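Local coordinates for protein amino acid amide racemase (Ochrobactrum anthropi, PDB 6GIO) that binds the cofactor pyridoxal-5'-phosphate and belongs to the class-III aminotransferase family of PLP-dependent enzymes, at residues R35-E38 against R42-L45; G151-T156 against V389-N394; G327-R332 against L351-D356; H340-D345 against D422-K427; T370-I375 against N394-M399. One frame throughout, in Å; residues are numbered along the deposited sequence.

Contact 1 of 5, residues R35-E38 against R42-L45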
# COMPACT_ATOMS: atom_id res chain seq x y z
N ARG C 35 -25.89 -0.65 -2.79
CA ARG C 35 -26.22 0.71 -2.26
C ARG C 35 -25.32 1.13 -1.12
O ARG C 35 -24.82 0.28 -0.39
CB ARG C 35 -27.69 0.78 -1.81
CG ARG C 35 -28.70 0.23 -2.83
CD ARG C 35 -30.14 0.51 -2.39
NE ARG C 35 -30.45 1.91 -2.61
CZ ARG C 35 -30.88 2.42 -3.77
NH1 ARG C 35 -31.11 3.72 -3.85
NH2 ARG C 35 -31.10 1.64 -4.82
N LEU C 36 -25.10 2.45 -0.97
CA LEU C 36 -24.29 3.00 0.09
C LEU C 36 -25.18 3.80 1.02
O LEU C 36 -26.13 4.45 0.56
CB LEU C 36 -23.17 3.90 -0.46
CG LEU C 36 -22.08 3.12 -1.21
CD1 LEU C 36 -21.19 4.08 -1.98
CD2 LEU C 36 -21.26 2.23 -0.28
N ILE C 37 -24.89 3.75 2.32
CA ILE C 37 -25.75 4.44 3.30
C ILE C 37 -25.10 5.72 3.79
O ILE C 37 -24.04 5.71 4.40
CB ILE C 37 -26.07 3.56 4.53
CG1 ILE C 37 -26.42 2.14 4.11
CG2 ILE C 37 -27.16 4.22 5.38
CD1 ILE C 37 -27.58 2.00 3.16
N GLU C 38 -25.73 6.83 3.48
CA GLU C 38 -25.26 8.13 3.94
C GLU C 38 -25.59 8.27 5.40
O GLU C 38 -26.56 7.69 5.88
CB GLU C 38 -25.94 9.24 3.13
CG GLU C 38 -25.53 10.66 3.52
CD GLU C 38 -25.74 11.70 2.41
OE1 GLU C 38 -26.72 11.58 1.64
OE2 GLU C 38 -24.90 12.64 2.34
N ARG C 42 -29.98 7.79 4.43
CA ARG C 42 -30.45 7.72 3.02
C ARG C 42 -29.61 6.69 2.25
O ARG C 42 -28.40 6.62 2.42
CB ARG C 42 -30.35 9.09 2.38
CG ARG C 42 -31.16 9.27 1.09
CD ARG C 42 -31.22 10.75 0.66
NE ARG C 42 -29.89 11.34 0.47
CZ ARG C 42 -29.28 11.56 -0.71
NH1 ARG C 42 -29.87 11.26 -1.85
NH2 ARG C 42 -28.07 12.10 -0.74
N SER C 43 -30.26 5.90 1.42
CA SER C 43 -29.64 4.80 0.71
C SER C 43 -29.34 5.18 -0.74
O SER C 43 -30.26 5.34 -1.52
CB SER C 43 -30.57 3.59 0.74
OG SER C 43 -30.25 2.65 -0.28
N ILE C 44 -28.06 5.25 -1.10
CA ILE C 44 -27.63 5.78 -2.41
C ILE C 44 -27.20 4.65 -3.34
O ILE C 44 -26.45 3.79 -2.94
CB ILE C 44 -26.44 6.72 -2.24
CG1 ILE C 44 -26.76 7.79 -1.18
CG2 ILE C 44 -26.02 7.36 -3.57
CD1 ILE C 44 -27.97 8.63 -1.48
N LEU C 45 -27.66 4.66 -4.59
CA LEU C 45 -27.25 3.65 -5.57
C LEU C 45 -25.79 3.90 -5.98
O LEU C 45 -25.46 4.99 -6.43
CB LEU C 45 -28.19 3.65 -6.78
CG LEU C 45 -27.80 2.66 -7.89
CD1 LEU C 45 -27.71 1.22 -7.40
CD2 LEU C 45 -28.76 2.73 -9.07

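Contact 2 of 5, residues G151-T156 against V389-N394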
# COMPACT_ATOMS: atom_id res chain seq x y z
N GLY C 151 1.32 9.27 -17.44
CA GLY C 151 1.21 10.45 -18.30
C GLY C 151 0.07 11.40 -18.00
O GLY C 151 -0.21 12.29 -18.80
N HIS C 152 -0.60 11.26 -16.87
CA HIS C 152 -1.85 12.01 -16.69
C HIS C 152 -1.55 13.44 -16.23
O HIS C 152 -0.60 13.68 -15.49
CB HIS C 152 -2.82 11.29 -15.73
CG HIS C 152 -4.24 11.81 -15.76
ND1 HIS C 152 -4.66 12.88 -14.99
CD2 HIS C 152 -5.34 11.39 -16.43
CE1 HIS C 152 -5.95 13.11 -15.21
NE2 HIS C 152 -6.38 12.21 -16.07
N THR C 153 -2.40 14.37 -16.67
CA THR C 153 -2.30 15.79 -16.33
C THR C 153 -2.36 16.10 -14.83
O THR C 153 -1.85 17.10 -14.42
CB THR C 153 -3.41 16.61 -17.03
OG1 THR C 153 -4.70 16.17 -16.60
CG2 THR C 153 -3.33 16.43 -18.53
N ALA C 154 -2.96 15.24 -14.01
CA ALA C 154 -3.02 15.51 -12.57
C ALA C 154 -1.64 15.40 -11.89
O ALA C 154 -1.44 15.99 -10.83
CB ALA C 154 -4.02 14.60 -11.89
N MET C 155 -0.70 14.67 -12.50
CA MET C 155 0.65 14.48 -11.94
C MET C 155 1.79 15.25 -12.66
O MET C 155 2.99 14.99 -12.45
CB MET C 155 0.94 12.99 -11.85
CG MET C 155 -0.11 12.25 -11.02
SD MET C 155 -0.69 10.65 -11.63
CE MET C 155 -0.37 10.78 -13.39
N THR C 156 1.43 16.26 -13.44
CA THR C 156 2.44 17.09 -14.11
C THR C 156 3.09 18.09 -13.13
O THR C 156 3.94 18.89 -13.52
CB THR C 156 1.83 17.87 -15.28
OG1 THR C 156 0.76 18.70 -14.81
CG2 THR C 156 1.31 16.90 -16.36
N VAL C 389 -14.03 11.60 -15.04
CA VAL C 389 -12.65 11.40 -15.38
C VAL C 389 -12.35 12.18 -16.63
O VAL C 389 -13.17 12.98 -17.09
CB VAL C 389 -12.33 9.90 -15.55
CG1 VAL C 389 -12.56 9.20 -14.21
CG2 VAL C 389 -13.14 9.27 -16.68
N GLY C 390 -11.13 12.02 -17.13
CA GLY C 390 -10.77 12.50 -18.47
C GLY C 390 -9.74 13.61 -18.44
O GLY C 390 -9.67 14.37 -17.50
N LEU C 391 -8.95 13.71 -19.48
CA LEU C 391 -7.96 14.79 -19.56
C LEU C 391 -8.63 16.17 -19.58
O LEU C 391 -7.97 17.15 -19.28
CB LEU C 391 -7.07 14.60 -20.79
CG LEU C 391 -6.29 13.27 -20.83
CD1 LEU C 391 -5.51 13.09 -22.13
CD2 LEU C 391 -5.37 13.09 -19.64
N ASN C 392 -9.93 16.25 -19.92
CA ASN C 392 -10.67 17.51 -19.89
C ASN C 392 -11.74 17.58 -18.78
O ASN C 392 -12.56 18.48 -18.79
CB ASN C 392 -11.26 17.76 -21.27
CG ASN C 392 -10.17 17.87 -22.35
OD1 ASN C 392 -9.45 18.84 -22.38
ND2 ASN C 392 -10.06 16.87 -23.21
N ALA C 393 -11.72 16.66 -17.81
CA ALA C 393 -12.64 16.74 -16.68
C ALA C 393 -14.14 16.74 -17.07
O ALA C 393 -14.96 17.45 -16.45
CB ALA C 393 -12.33 17.96 -15.85
N ASN C 394 -14.47 15.98 -18.11
CA ASN C 394 -15.79 16.03 -18.73
C ASN C 394 -16.41 14.65 -19.05
O ASN C 394 -17.41 14.59 -19.75
CB ASN C 394 -15.65 16.82 -20.02
CG ASN C 394 -14.90 16.03 -21.06
OD1 ASN C 394 -13.76 15.59 -20.81
ND2 ASN C 394 -15.53 15.85 -22.23

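Contact 3 of 5, residues G327-R332 against L351-D356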
# COMPACT_ATOMS: atom_id res chain seq x y z
N GLY C 327 -24.25 -3.75 -21.61
CA GLY C 327 -24.87 -3.40 -22.91
C GLY C 327 -26.22 -2.71 -22.76
O GLY C 327 -26.46 -1.65 -23.36
N ILE C 328 -27.11 -3.30 -21.95
CA ILE C 328 -28.39 -2.64 -21.60
C ILE C 328 -28.18 -1.23 -21.01
O ILE C 328 -28.83 -0.26 -21.44
CB ILE C 328 -29.24 -3.51 -20.63
CG1 ILE C 328 -29.58 -4.87 -21.29
CG2 ILE C 328 -30.50 -2.76 -20.20
CD1 ILE C 328 -29.95 -5.96 -20.31
N PHE C 329 -27.25 -1.10 -20.05
CA PHE C 329 -27.00 0.19 -19.38
C PHE C 329 -26.47 1.20 -20.40
O PHE C 329 -26.94 2.33 -20.47
CB PHE C 329 -26.00 0.03 -18.22
CG PHE C 329 -25.85 1.25 -17.33
CD1 PHE C 329 -26.77 2.30 -17.35
CD2 PHE C 329 -24.81 1.33 -16.42
CE1 PHE C 329 -26.63 3.41 -16.53
CE2 PHE C 329 -24.66 2.43 -15.58
CZ PHE C 329 -25.57 3.47 -15.63
N ALA C 330 -25.48 0.78 -21.18
CA ALA C 330 -24.87 1.65 -22.18
C ALA C 330 -25.93 2.17 -23.18
O ALA C 330 -25.94 3.36 -23.53
CB ALA C 330 -23.72 0.92 -22.92
N ASP C 331 -26.81 1.29 -23.62
CA ASP C 331 -27.85 1.66 -24.60
C ASP C 331 -28.86 2.64 -24.03
O ASP C 331 -29.20 3.59 -24.73
CB ASP C 331 -28.51 0.42 -25.19
CG ASP C 331 -27.58 -0.32 -26.13
OD1 ASP C 331 -26.69 0.36 -26.72
OD2 ASP C 331 -27.75 -1.55 -26.29
N ARG C 332 -29.27 2.46 -22.78
CA ARG C 332 -30.11 3.48 -22.08
C ARG C 332 -29.43 4.83 -22.13
O ARG C 332 -30.01 5.82 -22.51
CB ARG C 332 -30.41 3.10 -20.62
CG ARG C 332 -31.28 1.85 -20.46
CD ARG C 332 -32.75 2.06 -20.85
NE ARG C 332 -33.33 3.23 -20.16
CZ ARG C 332 -33.93 3.21 -18.97
NH1 ARG C 332 -34.09 2.07 -18.32
NH2 ARG C 332 -34.39 4.32 -18.42
N LEU C 351 -19.30 -3.25 -18.04
CA LEU C 351 -19.65 -2.30 -16.98
C LEU C 351 -18.56 -1.26 -16.65
O LEU C 351 -18.51 -0.69 -15.55
CB LEU C 351 -20.12 -3.08 -15.74
CG LEU C 351 -21.54 -3.68 -15.86
CD1 LEU C 351 -21.75 -4.70 -14.77
CD2 LEU C 351 -22.63 -2.61 -15.82
N ALA C 352 -17.68 -1.00 -17.63
CA ALA C 352 -16.74 0.12 -17.57
C ALA C 352 -17.22 1.10 -18.61
O ALA C 352 -16.97 0.94 -19.80
CB ALA C 352 -15.32 -0.34 -17.86
N ILE C 353 -17.94 2.13 -18.16
CA ILE C 353 -18.67 2.97 -19.06
C ILE C 353 -18.37 4.42 -18.82
O ILE C 353 -18.42 4.88 -17.68
CB ILE C 353 -20.21 2.73 -18.91
CG1 ILE C 353 -20.53 1.33 -19.40
CG2 ILE C 353 -21.01 3.76 -19.70
CD1 ILE C 353 -21.82 0.76 -18.81
N GLY C 354 -18.09 5.13 -19.92
CA GLY C 354 -17.86 6.57 -19.88
C GLY C 354 -18.87 7.33 -20.71
O GLY C 354 -19.23 6.89 -21.79
N VAL C 355 -19.29 8.48 -20.20
CA VAL C 355 -20.14 9.40 -20.95
C VAL C 355 -19.47 10.75 -21.17
O VAL C 355 -19.33 11.54 -20.24
CB VAL C 355 -21.50 9.60 -20.23
CG1 VAL C 355 -22.41 10.51 -21.04
CG2 VAL C 355 -22.18 8.26 -20.00
N ASP C 356 -19.09 11.05 -22.41
CA ASP C 356 -18.30 12.23 -22.72
C ASP C 356 -19.21 13.48 -22.92
O ASP C 356 -20.01 13.54 -23.86
CB ASP C 356 -17.49 11.93 -23.98
CG ASP C 356 -16.42 12.93 -24.21
OD1 ASP C 356 -16.73 14.14 -24.14
OD2 ASP C 356 -15.26 12.50 -24.39

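Contact 4 of 5, residues H340-D345 against D422-K427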
# COMPACT_ATOMS: atom_id res chain seq x y z
N HIS C 340 -30.71 15.01 -24.57
CA HIS C 340 -29.66 15.87 -24.05
C HIS C 340 -28.46 15.92 -25.02
O HIS C 340 -27.67 14.97 -25.11
CB HIS C 340 -29.22 15.30 -22.71
CG HIS C 340 -30.33 15.16 -21.72
ND1 HIS C 340 -31.00 16.25 -21.19
CD2 HIS C 340 -30.87 14.06 -21.13
CE1 HIS C 340 -31.89 15.83 -20.31
NE2 HIS C 340 -31.84 14.51 -20.26
N SER C 341 -28.30 17.02 -25.73
CA SER C 341 -27.26 17.08 -26.76
C SER C 341 -25.83 17.12 -26.13
O SER C 341 -24.85 16.80 -26.81
CB SER C 341 -27.54 18.20 -27.76
OG SER C 341 -27.60 19.42 -27.07
N ILE C 342 -25.74 17.45 -24.83
CA ILE C 342 -24.45 17.42 -24.12
C ILE C 342 -23.80 16.02 -24.09
O ILE C 342 -22.60 15.91 -23.92
CB ILE C 342 -24.59 17.96 -22.68
CG1 ILE C 342 -23.21 18.18 -22.03
CG2 ILE C 342 -25.43 17.01 -21.82
CD1 ILE C 342 -23.30 18.88 -20.68
N ILE C 343 -24.59 14.97 -24.25
CA ILE C 343 -24.05 13.62 -24.27
C ILE C 343 -23.42 13.36 -25.65
O ILE C 343 -24.09 12.99 -26.60
CB ILE C 343 -25.15 12.59 -23.95
CG1 ILE C 343 -25.72 12.86 -22.56
CG2 ILE C 343 -24.60 11.15 -24.05
CD1 ILE C 343 -26.95 12.04 -22.23
N GLY C 344 -22.13 13.61 -25.76
CA GLY C 344 -21.45 13.44 -27.05
C GLY C 344 -21.09 12.01 -27.40
O GLY C 344 -21.05 11.64 -28.59
N ASP C 345 -20.80 11.20 -26.38
CA ASP C 345 -20.37 9.80 -26.62
C ASP C 345 -20.68 8.98 -25.37
O ASP C 345 -20.73 9.51 -24.26
CB ASP C 345 -18.86 9.77 -26.89
CG ASP C 345 -18.38 8.48 -27.57
OD1 ASP C 345 -19.17 7.75 -28.20
OD2 ASP C 345 -17.16 8.22 -27.49
N ASP C 422 -31.66 18.79 -15.22
CA ASP C 422 -31.79 19.82 -14.16
C ASP C 422 -30.62 20.79 -14.24
O ASP C 422 -30.77 21.97 -13.98
CB ASP C 422 -31.82 19.19 -12.76
CG ASP C 422 -33.11 18.41 -12.49
OD1 ASP C 422 -34.07 18.52 -13.25
OD2 ASP C 422 -33.17 17.68 -11.49
N VAL C 423 -29.43 20.28 -14.57
CA VAL C 423 -28.27 21.16 -14.65
C VAL C 423 -28.34 22.08 -15.89
O VAL C 423 -28.04 23.29 -15.80
CB VAL C 423 -26.95 20.37 -14.60
CG1 VAL C 423 -25.78 21.22 -15.07
CG2 VAL C 423 -26.74 19.83 -13.17
N LEU C 424 -28.72 21.53 -17.03
CA LEU C 424 -28.84 22.32 -18.25
C LEU C 424 -29.93 23.41 -18.13
O LEU C 424 -29.75 24.50 -18.67
CB LEU C 424 -29.15 21.44 -19.44
CG LEU C 424 -28.02 20.54 -19.90
CD1 LEU C 424 -28.54 19.67 -21.01
CD2 LEU C 424 -26.80 21.33 -20.37
N ASP C 425 -31.03 23.11 -17.43
CA ASP C 425 -32.13 24.07 -17.23
C ASP C 425 -31.75 25.04 -16.16
O ASP C 425 -32.63 25.72 -15.66
CB ASP C 425 -33.44 23.39 -16.77
CG ASP C 425 -34.11 22.53 -17.82
OD1 ASP C 425 -33.81 22.63 -19.03
OD2 ASP C 425 -35.01 21.75 -17.42
N GLY C 426 -30.49 25.08 -15.75
CA GLY C 426 -30.01 26.05 -14.78
C GLY C 426 -30.64 25.94 -13.40
O GLY C 426 -30.96 26.94 -12.76
N LYS C 427 -30.79 24.72 -12.90
CA LYS C 427 -31.48 24.53 -11.64
C LYS C 427 -30.55 24.16 -10.48
O LYS C 427 -31.03 23.91 -9.37
CB LYS C 427 -32.56 23.47 -11.81
CG LYS C 427 -33.57 23.87 -12.87
CD LYS C 427 -34.86 23.13 -12.66
CE LYS C 427 -35.10 22.01 -13.66
NZ LYS C 427 -36.15 22.42 -14.64

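Contact 5 of 5, residues T370-I375 against N394-M399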
# COMPACT_ATOMS: atom_id res chain seq x y z
N THR C 370 -17.35 22.76 -14.38
CA THR C 370 -18.42 23.17 -13.48
C THR C 370 -19.79 22.50 -13.81
O THR C 370 -20.54 22.09 -12.89
CB THR C 370 -18.54 24.72 -13.37
OG1 THR C 370 -19.71 25.04 -12.61
CG2 THR C 370 -18.67 25.36 -14.69
N THR C 371 -20.10 22.37 -15.09
CA THR C 371 -21.28 21.65 -15.53
C THR C 371 -21.19 20.17 -15.14
O THR C 371 -22.13 19.64 -14.56
CB THR C 371 -21.44 21.77 -17.06
OG1 THR C 371 -21.56 23.15 -17.37
CG2 THR C 371 -22.66 21.02 -17.59
N THR C 372 -20.07 19.53 -15.42
CA THR C 372 -19.87 18.13 -15.06
C THR C 372 -19.99 17.91 -13.54
O THR C 372 -20.69 17.00 -13.10
CB THR C 372 -18.50 17.68 -15.60
OG1 THR C 372 -18.45 17.99 -17.01
CG2 THR C 372 -18.24 16.19 -15.36
N ALA C 373 -19.38 18.76 -12.75
CA ALA C 373 -19.52 18.67 -11.27
C ALA C 373 -20.97 18.84 -10.79
O ALA C 373 -21.38 18.17 -9.85
CB ALA C 373 -18.61 19.69 -10.56
N LYS C 374 -21.74 19.69 -11.45
CA LYS C 374 -23.13 19.90 -11.11
C LYS C 374 -23.94 18.68 -11.41
O LYS C 374 -24.87 18.37 -10.69
CB LYS C 374 -23.72 21.10 -11.87
CG LYS C 374 -23.29 22.43 -11.29
CD LYS C 374 -23.93 23.57 -12.04
CE LYS C 374 -23.41 24.88 -11.50
NZ LYS C 374 -24.13 26.04 -12.09
N ILE C 375 -23.62 18.01 -12.51
CA ILE C 375 -24.33 16.77 -12.83
C ILE C 375 -24.10 15.69 -11.74
O ILE C 375 -25.05 15.00 -11.32
CB ILE C 375 -23.94 16.25 -14.23
CG1 ILE C 375 -24.45 17.24 -15.30
CG2 ILE C 375 -24.49 14.86 -14.46
CD1 ILE C 375 -23.83 17.04 -16.66
N ASN C 394 -14.47 15.98 -18.11
CA ASN C 394 -15.79 16.03 -18.73
C ASN C 394 -16.41 14.65 -19.05
O ASN C 394 -17.41 14.59 -19.75
CB ASN C 394 -15.65 16.82 -20.02
CG ASN C 394 -14.90 16.03 -21.06
OD1 ASN C 394 -13.76 15.59 -20.81
ND2 ASN C 394 -15.53 15.85 -22.23
N VAL C 395 -15.80 13.55 -18.60
CA VAL C 395 -16.32 12.21 -18.87
C VAL C 395 -16.90 11.66 -17.56
O VAL C 395 -16.15 11.38 -16.61
CB VAL C 395 -15.21 11.22 -19.37
CG1 VAL C 395 -15.85 9.91 -19.80
CG2 VAL C 395 -14.42 11.75 -20.53
N LEU C 396 -18.24 11.50 -17.51
CA LEU C 396 -18.89 10.83 -16.42
C LEU C 396 -18.41 9.40 -16.43
O LEU C 396 -18.39 8.76 -17.48
CB LEU C 396 -20.40 10.87 -16.55
CG LEU C 396 -21.07 12.24 -16.66
CD1 LEU C 396 -22.56 12.05 -16.72
CD2 LEU C 396 -20.65 13.16 -15.56
N GLU C 397 -18.01 8.91 -15.26
CA GLU C 397 -17.54 7.53 -15.08
C GLU C 397 -18.58 6.67 -14.34
O GLU C 397 -19.10 7.08 -13.27
CB GLU C 397 -16.23 7.52 -14.26
CG GLU C 397 -15.82 6.11 -13.86
CD GLU C 397 -14.42 6.02 -13.31
OE1 GLU C 397 -14.23 5.95 -12.09
OE2 GLU C 397 -13.49 5.99 -14.11
N PHE C 398 -18.88 5.50 -14.91
CA PHE C 398 -19.78 4.52 -14.30
C PHE C 398 -19.04 3.19 -14.19
O PHE C 398 -18.73 2.53 -15.21
CB PHE C 398 -21.08 4.36 -15.09
CG PHE C 398 -21.87 5.65 -15.20
CD1 PHE C 398 -22.54 6.16 -14.11
CD2 PHE C 398 -21.87 6.37 -16.36
CE1 PHE C 398 -23.23 7.38 -14.17
CE2 PHE C 398 -22.56 7.58 -16.43
CZ PHE C 398 -23.25 8.09 -15.34
N MET C 399 -18.71 2.84 -12.95
CA MET C 399 -17.97 1.62 -12.62
C MET C 399 -18.74 0.89 -11.54
O MET C 399 -18.23 0.68 -10.47
CB MET C 399 -16.58 2.01 -12.08
CG MET C 399 -15.69 2.62 -13.17
SD MET C 399 -15.01 1.34 -14.26
CE MET C 399 -13.88 0.52 -13.17

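Contact 1 of 5, residues R35-E38 against R42-L45
E38 and R42 form a salt bridge, with E38 OE1 taking R42 NH2 at 2.8 Å. R42 NE is a weak second donor to the same oxygen. The side chains run alongside each other in the same direction, but the carboxylate and guanidinium planes stand 45° apart. E38 OE2 goes to the hydroxyl of Y380, so both carboxylate oxygens are used, while I44 CD1 sits over the centre of one face of the R42 guanidinium. At the other end R35 bends at chi3 (75°) across the partner strand, which lets R35 NH1 reach S43 O at 3.0 Å. That oxygen lies in the guanidinium plane, yet the donor sits well above the plane of the carbonyl. R35 NE lies so near S43 OG that the exact geometry there is doubtful, and R35 NH2 has a second charge partner in E411 of helix 406-424. Between these ends run the backbone bonds: L36 N to I44 O and I44 N to L36 O, each 2.7 Å, and E38 N to R42 O at 2.9 Å. Packing is thinner. I37 CD1 approaches S43 CB at 4.2 Å, and L36 and I44 share the other face of the sheet. This is a classic antiparallel beta hairpin, with L36 and I44 as its hydrogen-bonded pair, near one end of the mixed sheet, just inside strand 28-32.

Contact 2 of 5, residues G151-T156 against V389-N394
H152 and L391 touch where two loops meet: L391 CD2 lies 3.6 Å from H152 CD2 and is nearly as close to H152 NE2. The methyl comes at the imidazole obliquely, and the side chains lie alongside, pointing contrary ways. A second, looser touch joins T153 CG2 to the same methyl, L391 CD2, at 4.1 Å. One leucine branch thus makes both side-chain contacts.

The ring is fixed from two sides. A154 N donates to H152 ND1 at 3.1 Å, a nearly straight bond (167°) although the donor is tilted from the ring plane, and H152 NE2 hydrogen-bonds the backbone oxygen of D210. With CG opposite the backbone N (chi1 -165°), the imidazole extends toward the partner loop, and the ring rotation (chi2 -86°) turns ND1 to A154 N in the short 3-10 turn. The leucine is placed by a type I beta turn from G390 to A393, closed by A393 N to G390 O at 3.1 Å; G390 enters it with a positive phi.

Both loops lean on D210 and G211: H152 through its NE2, G390 and L391 through backbone bonds to D210 and G211 respectively. The H152 side chain is about 10 Å from a bound pyridoxal-5'-phosphate. The contact joins the loop between helix 144-147 and strand 164-167 to the turn connecting strands 384-389 and 395-398.

Contact 3 of 5, residues G327-R332 against L351-D356
F329 is the first residue of this helical turn to make a real contact with the strand: its CD2 lies 3.9 Å from I353 CD1. Placing CG opposite the backbone N (chi1 -170°) swings the ring off the helix toward the sheet. The isoleucine methyl comes in obliquely, and the two side chains cross at a slant. One residue further on, A330 offers both backbone and methyl to the same isoleucine branch: A330 N is 4.4 Å from I353 CD1, and A330 CB about 4.5 Å from it. The delta methyl of I353 therefore touches both the F329 ring and the A330 backbone, carried there by a CG1 that stands opposite the carbonyl carbon. R332 faces helix 406-424, where it makes a salt bridge with D410. F329 reaches that helix too, packing on I409 and A412, so its ring joins two helices to strand 352-357.

The strand itself is held by its backbone bonds to strand 395-398 on one edge and to strand 343-349 on the other. What this turn of helix 318-339 adds is almost wholly apolar: methyl against ring and helix backbone at ordinary van der Waals distances, with no polar pair across it, a modest and buried interface that depends on shape and on the exclusion of water rather than on directional bonds.

Contact 4 of 5, residues H340-D345 against D422-K427
L424, the last helical residue, within the Schellman motif that ends helix 406-424, packs against I342 and H340 of a type I beta turn leading into strand 343-349. One methyl does the work. L424 CD1 lies 4.2 Å from I342 CG2 and, at the same distance, 4.2 Å from H340 ND1. The leucine and isoleucine side chains cross obliquely, and the methyl meets the imidazole at a slant. I342 turns CG1 opposite its backbone N (chi1 -169°), which leaves the branch methyl CG2 on the side of the leucine while CD1 runs on toward T371 of helix 369-382.

The imidazole is held from its far nitrogen: H340 NE2 hydrogen-bonds D417, a residue of the very helix that carries L424. The turn is closed by I343 N to H340 O at 3.2 Å. On the helix side, K427 N bonds D422 O and G426 N bonds V423 O, both 3.0 Å, with G426 at positive phi as the C-prime residue. Just past the helix, K427 NZ comes back to D425 OD2 at 3.1 Å, a local salt bridge that meets the carboxylate on its anti side, 18° out of plane.

Beyond the turn, a classic beta bulge sets G344 and D345 opposite the single residue D356, at the start of what is an outermost strand of the sheet within this chain. I342 and H340 also touch I420, one turn earlier on helix 406-424, and V423 leans on helix 369-382. The contact lays the C-terminal end of helix 406-424 over the turn that joins helix 318-339 to strand 343-349.

Contact 5 of 5, residues T370-I375 against N394-M399
N394 turns its flat carboxamide away from T372 and meets the threonine with its aliphatic part instead: T372 OG1 is 3.7 Å from N394 CA and 4.3 Å from N394 CB. The amide group is used on the sheet side, where N394 ND2 hydrogen-bonds the backbone oxygen of L357. The F398 ring lies farther along the strand and meets not this helical turn but the ring of F386, with the planes about 35° apart. This is helix-on-sheet packing in an alpha/beta fold, helix 369-382 lying against strand 395-398.

T372 and L396 carry most of it, and the two L396 branches are divided between T372 and I375, one helical turn apart. L396 CD2 passes T372 CG2 at 3.9 Å, the two chains running head to tail. A chi1 of -53° puts T372 OG1 beside the backbone N, where it makes a weak hydrogen bond to P368 O, and leaves CG2 opposite that N, facing L396. L357, on the neighbouring strand, touches T372, I375 and L396 and joins the same apolar layer. The alternate strand residues V395 and E397 pack on strand 384-389, and E397 makes a salt bridge to K241, a residue of the pyridoxal-5'-phosphate pocket. The strand's other face thus points toward K241 and probably the cofactor side. At the I375 end, the side chains cross at about a right angle, with I375 CG2 resting 4.1 Å from L396 CD1.

Contacts 1, 3, 4 and 5 all reach one seven-stranded mixed sheet. Contact 1 is its hairpin near one end, some 19 to 25 Å between centres from the other three. Contacts 3, 4 and 5 cluster at the opposite end, where strands 395-398, 352-357 and 343-349 are successive neighbours and helices 318-339, 369-382 and 406-424 pack on them. Contacts 4 and 5 are the closest pair, about 11 Å between centres. Contact 2 shares N394 with contact 5 and leads from this sheet toward the cofactor. Along the chain contact 1 closes first; contact 2 then spans contact 3 and crosses 4 and 5, contact 3 crosses 4, and contact 4 spans 5, so the later contacts overlap in sequence.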